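Local coordinates for predicted sugar phosphatases of the HAD superfamily (Cytophaga hutchinsonii, PDB 2HX1), which probably hydrolyses phosphate esters of sugars, as a magnesium-dependent phosphatase of the haloacid dehalogenase (HAD) superfamily, at the magnesium ion site. Residues are numbered along the deposited sequence; one frame, centred on the assembly and turned at random.

The magnesium ion site. Residues 20-24, 170, 204, 233-234, 238, 256. With MG (magnesium ion), chain B.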
# COMPACT_ATOMS: atom_id res chain seq x y z
N ASP A 20 26.79 -9.83 -2.98
CA ASP A 20 25.69 -10.31 -2.14
C ASP A 20 25.96 -11.80 -1.87
O ASP A 20 26.65 -12.45 -2.68
CB ASP A 20 24.35 -10.11 -2.86
CG ASP A 20 23.18 -10.72 -2.12
OD1 ASP A 20 23.09 -10.56 -0.89
OD2 ASP A 20 22.34 -11.38 -2.77
N ALA A 21 25.48 -12.35 -0.75
CA ALA A 21 25.78 -13.75 -0.41
C ALA A 21 24.65 -14.66 -0.90
O ALA A 21 24.85 -15.39 -1.85
CB ALA A 21 26.03 -13.94 1.07
N PHE A 22 23.45 -14.56 -0.33
CA PHE A 22 22.38 -15.49 -0.68
C PHE A 22 21.84 -15.23 -2.09
O PHE A 22 21.53 -14.08 -2.46
CB PHE A 22 21.26 -15.50 0.38
CG PHE A 22 21.54 -16.38 1.57
CD1 PHE A 22 21.37 -17.76 1.49
CD2 PHE A 22 21.98 -15.83 2.78
CE1 PHE A 22 21.64 -18.58 2.60
CE2 PHE A 22 22.24 -16.65 3.89
CZ PHE A 22 22.06 -18.02 3.80
N GLY A 23 21.76 -16.31 -2.86
CA GLY A 23 21.35 -16.29 -4.26
C GLY A 23 22.47 -16.08 -5.24
O GLY A 23 22.23 -16.09 -6.47
N VAL A 24 23.67 -15.87 -4.71
CA VAL A 24 24.85 -15.51 -5.48
C VAL A 24 26.03 -16.45 -5.15
O VAL A 24 26.63 -17.04 -6.04
CB VAL A 24 25.25 -14.05 -5.18
CG1 VAL A 24 26.50 -13.63 -5.97
CG2 VAL A 24 24.06 -13.09 -5.47
N ASP A 170 15.00 -9.68 2.40
CA ASP A 170 13.86 -10.03 1.59
C ASP A 170 12.78 -10.47 2.57
O ASP A 170 13.09 -10.87 3.68
CB ASP A 170 14.23 -11.18 0.62
CG ASP A 170 15.38 -10.81 -0.37
OD1 ASP A 170 15.34 -9.69 -0.94
OD2 ASP A 170 16.29 -11.67 -0.59
N LYS A 204 21.20 -2.63 2.21
CA LYS A 204 20.87 -2.39 0.81
C LYS A 204 19.35 -2.29 0.69
O LYS A 204 18.65 -3.07 1.32
CB LYS A 204 21.39 -3.54 -0.08
CG LYS A 204 22.90 -3.88 0.10
CD LYS A 204 23.27 -5.16 -0.63
CE LYS A 204 22.76 -6.42 0.07
NZ LYS A 204 23.36 -7.64 -0.50
N ASP A 233 21.47 -10.93 -6.86
CA ASP A 233 20.33 -11.63 -7.48
C ASP A 233 19.01 -10.91 -7.36
O ASP A 233 18.01 -11.34 -7.94
CB ASP A 233 20.19 -13.05 -6.93
CG ASP A 233 19.87 -13.06 -5.45
OD1 ASP A 233 20.57 -12.35 -4.70
OD2 ASP A 233 18.89 -13.75 -5.04
N THR A 234 18.98 -9.79 -6.63
CA THR A 234 17.75 -9.07 -6.31
C THR A 234 17.81 -7.63 -6.77
O THR A 234 18.73 -6.89 -6.39
CB THR A 234 17.51 -9.12 -4.80
OG1 THR A 234 17.52 -10.49 -4.38
CG2 THR A 234 16.14 -8.47 -4.41
N ASP A 238 20.15 -5.20 -4.15
CA ASP A 238 21.51 -5.19 -4.71
C ASP A 238 21.71 -4.24 -5.91
O ASP A 238 22.65 -3.46 -5.92
CB ASP A 238 21.92 -6.60 -5.15
CG ASP A 238 21.68 -7.63 -4.07
OD1 ASP A 238 22.00 -7.34 -2.88
OD2 ASP A 238 21.14 -8.70 -4.40
N ASN A 256 16.85 -14.85 -6.66
CA ASN A 256 15.50 -14.30 -6.76
C ASN A 256 15.05 -13.91 -8.15
O ASN A 256 13.87 -13.84 -8.39
CB ASN A 256 15.33 -13.04 -5.88
CG ASN A 256 15.27 -13.35 -4.38
OD1 ASN A 256 14.85 -14.44 -3.94
ND2 ASN A 256 15.69 -12.38 -3.57
MG MG B . 20.62 -12.30 -2.61
O HOH W 1 20.86 -12.07 -0.59
O HOH W 2 19.84 -10.30 -2.71
O HOH W 3 18.89 -13.26 -2.34
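Magnesium sits in the active site of a predicted HAD-superfamily sugar phosphatase, held in a near-octahedral shell by Asp20, Phe22, Asp233 and three waters. Asp20, by family the nucleophile, opens HAD motif I, in which Phe22 replaces the usual second Asp and keeps only its carbonyl role; Asp20 holds CG anti to its backbone N (chi1 174°) and sends OD2 to the ion at 2.0 Å. The chain then bends through Ala21, so that the backbone carbonyl O of Phe22 also binds the metal at 2.0 Å while the phenyl ring points away; Gly23, with positive phi, carries the loop onward. Water 1, across the metal from Asp233 OD1, is bonded to Asp20 OD1. Asp233 adds OD1 from a crowded rotamer (chi1 64°), with CG between the backbone N and the carbonyl carbon. Its OD2 grips water 3 and accepts the backbone N of Asn256 through its anti lone pair at 2.8 Å, a nearly straight bond that fixes the carboxylate's rotation. Asp238 works from the second shell: OD2 holds water 2 and accepts Thr234 N, while OD1 meets Lys204 NZ at 2.8 Å in a salt bridge. Lys204 also pairs with Asp20 OD1, and its charge would probably temper the clustered carboxylates. An alanine at Asp238 would probably loosen water 2 and leave Lys204 less firmly placed. The site gathers loops following strands 16-19, 199-202, 228-232 and 248-252, with Asp238 on helix 235-245.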